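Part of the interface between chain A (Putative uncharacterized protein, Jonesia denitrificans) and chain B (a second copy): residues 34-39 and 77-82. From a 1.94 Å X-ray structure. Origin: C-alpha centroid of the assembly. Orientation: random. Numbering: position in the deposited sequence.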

# COMPACT_ATOMS: atom_id res chain seq x y z
N ARG A 34 -12.62 -14.15 23.71
CA ARG A 34 -13.53 -14.04 22.58
C ARG A 34 -14.62 -13.02 22.85
O ARG A 34 -15.30 -12.57 21.94
CB ARG A 34 -14.18 -15.40 22.25
CG ARG A 34 -13.75 -16.03 20.93
CD ARG A 34 -14.60 -17.25 20.61
NE ARG A 34 -14.11 -18.01 19.46
CZ ARG A 34 -14.38 -19.30 19.26
NH1 ARG A 34 -15.13 -19.98 20.12
NH2 ARG A 34 -13.90 -19.91 18.18
N SER A 35 -14.79 -12.68 24.13
CA SER A 35 -15.85 -11.76 24.54
C SER A 35 -15.27 -10.53 25.22
O SER A 35 -16.00 -9.73 25.81
CB SER A 35 -16.82 -12.47 25.49
OG SER A 35 -16.16 -13.04 26.60
N LEU A 36 -13.96 -10.37 25.13
CA LEU A 36 -13.28 -9.32 25.88
C LEU A 36 -12.28 -8.49 25.05
O LEU A 36 -12.04 -7.33 25.35
CB LEU A 36 -12.63 -9.90 27.15
CG LEU A 36 -13.58 -10.76 28.01
CD1 LEU A 36 -13.32 -12.25 27.83
CD2 LEU A 36 -13.53 -10.38 29.48
N LEU A 37 -11.69 -9.09 24.01
CA LEU A 37 -10.67 -8.43 23.20
C LEU A 37 -10.76 -8.85 21.75
O LEU A 37 -11.26 -9.93 21.46
CB LEU A 37 -9.27 -8.81 23.69
CG LEU A 37 -8.98 -8.75 25.18
CD1 LEU A 37 -7.74 -9.59 25.48
CD2 LEU A 37 -8.77 -7.32 25.61
N PRO A 38 -10.26 -8.00 20.83
CA PRO A 38 -10.24 -8.40 19.42
C PRO A 38 -9.07 -9.34 19.19
O PRO A 38 -8.05 -9.23 19.87
CB PRO A 38 -10.01 -7.08 18.68
CG PRO A 38 -9.32 -6.20 19.66
CD PRO A 38 -9.84 -6.60 21.02
N LEU A 39 -9.25 -10.27 18.26
CA LEU A 39 -8.23 -11.27 17.99
C LEU A 39 -7.51 -10.89 16.71
O LEU A 39 -8.13 -10.39 15.78
CB LEU A 39 -8.88 -12.64 17.80
CG LEU A 39 -9.75 -13.03 18.98
CD1 LEU A 39 -10.57 -14.28 18.71
CD2 LEU A 39 -8.84 -13.21 20.18
N GLY B 77 -1.48 2.56 21.25
CA GLY B 77 -2.34 1.89 22.22
C GLY B 77 -3.22 0.80 21.65
O GLY B 77 -3.24 0.52 20.45
N ARG B 78 -3.96 0.17 22.55
CA ARG B 78 -4.85 -0.94 22.25
C ARG B 78 -6.01 -0.53 21.37
O ARG B 78 -6.49 0.58 21.48
CB ARG B 78 -5.47 -1.44 23.55
CG ARG B 78 -4.62 -2.36 24.37
CD ARG B 78 -5.45 -3.56 24.82
NE ARG B 78 -6.46 -3.24 25.85
CZ ARG B 78 -7.74 -3.59 25.79
NH1 ARG B 78 -8.22 -4.26 24.75
NH2 ARG B 78 -8.56 -3.26 26.79
N VAL B 79 -6.49 -1.44 20.54
CA VAL B 79 -7.84 -1.29 19.99
C VAL B 79 -8.75 -2.06 20.92
O VAL B 79 -8.46 -3.19 21.27
CB VAL B 79 -7.95 -1.87 18.59
CG1 VAL B 79 -9.40 -1.78 18.08
CG2 VAL B 79 -7.01 -1.14 17.64
N MSE B 80 -9.83 -1.43 21.34
CA MSE B 80 -10.72 -2.07 22.29
C MSE B 80 -11.63 -3.11 21.62
O MSE B 80 -11.77 -3.13 20.41
CB MSE B 80 -11.58 -1.02 22.97
CG MSE B 80 -10.77 -0.03 23.75
SE MSE B 80 -9.75 -1.01 25.05
CE MSE B 80 -8.97 0.48 26.04
N TYR B 81 -12.24 -3.97 22.42
CA TYR B 81 -13.18 -4.94 21.89
C TYR B 81 -14.34 -4.17 21.31
O TYR B 81 -14.80 -3.18 21.89
CB TYR B 81 -13.63 -5.88 23.01
CG TYR B 81 -14.74 -6.84 22.61
CD1 TYR B 81 -14.47 -7.95 21.83
CD2 TYR B 81 -16.05 -6.62 23.02
CE1 TYR B 81 -15.47 -8.83 21.47
CE2 TYR B 81 -17.07 -7.50 22.66
CZ TYR B 81 -16.77 -8.60 21.88
OH TYR B 81 -17.75 -9.49 21.52
N HIS B 82 -14.76 -4.57 20.12
CA HIS B 82 -15.89 -3.96 19.42
C HIS B 82 -15.63 -2.50 19.01
O HIS B 82 -16.58 -1.78 18.72
CB HIS B 82 -17.16 -4.09 20.27
CG HIS B 82 -18.40 -4.32 19.47
ND1 HIS B 82 -18.98 -3.35 18.69
CD2 HIS B 82 -19.19 -5.42 19.34
CE1 HIS B 82 -20.06 -3.84 18.11
NE2 HIS B 82 -20.21 -5.09 18.49
O HOH W 1 -17.26 -11.84 20.71
O HOH W 2 -11.46 -4.22 25.09

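The contact is small, burying 318 Å² counted over both sides, and a single residue dominates it. B:Tyr81 gives up 101 Å² to the other stretch, A:Pro38 follows with 58 Å² and A:Leu37 with 40 Å². No direct hydrogen bond joins the two stretches; van der Waals packing, most of it around the tyrosine, and two bridging waters hold the stretches together.

B:Tyr81 has chi1 near 173° (t), which extends its ring along the backbone of A:Arg34 to A:Leu37. It meets main chain more than side chains: A:Arg34, A:Ser35 and A:Leu36 all direct their CA-to-CB bonds away, leaving peptide atoms against the ring. Over one face lie the N of A:Leu36 and the O of A:Ser35, the latter 4.0 Å from CE2 of B:Tyr81. The N of A:Leu37 approaches obliquely, 3.7 Å from CD1 of B:Tyr81. This amide finds no polar partner anywhere in the model, although the contact buries it, so part of the tyrosine's packing is paid for with an unsatisfied donor. At the base of the side chain, CB of B:Tyr81 comes within 3.2 Å of the O of A:Leu36, a close approach of carbon to oxygen.

An aromatic residue with a polar tip suits this place, because its flat ring can lie along a peptide chain while its hydroxyl reaches solvent. Here the OH of B:Tyr81 is 2.5 Å from water 1, which in turn donates a hydrogen bond to the O of A:Arg34 at 2.4 Å. Both distances are short for hydrogen bonds. The water thus links the end of the ring to a carbonyl that the hydroxyl does not bond directly.

A:Pro38 packs at the other end of the tyrosine. CD of A:Pro38 lies 4.3 Å from CB of B:Tyr81, an apolar contact between side chains, and 3.8 Å from N of B:Tyr81. The proline ring also reaches back along chain B, where CG of A:Pro38 stands 3.5 Å from the O of B:Val79. Proline is well fitted to such a position: its compact, largely apolar ring fills space beside a backbone, and its own nitrogen, lacking a hydrogen, brings no donor to be satisfied. That nitrogen sits at the edge of the tyrosine ring, near its plane.

A:Leu37 points its CA-to-CB bond away from chain B, yet the end of its side chain comes nearer, with chi1 at -47° (m) and chi2 at 161° (t). CD2 of A:Leu37 lies 3.2 Å from NH1 of B:Arg78, a tight approach made obliquely to the guanidinium. A leucine methyl can pack against this group but cannot accept its hydrogens, and NH1 of B:Arg78 instead donates to water 2 at 3.3 Å. The same water accepts from the N of B:Tyr81 at 2.8 Å and donates to the O of A:Leu36 at 3.2 Å, so one solvent molecule ties two donors of chain B to a carbonyl of chain A.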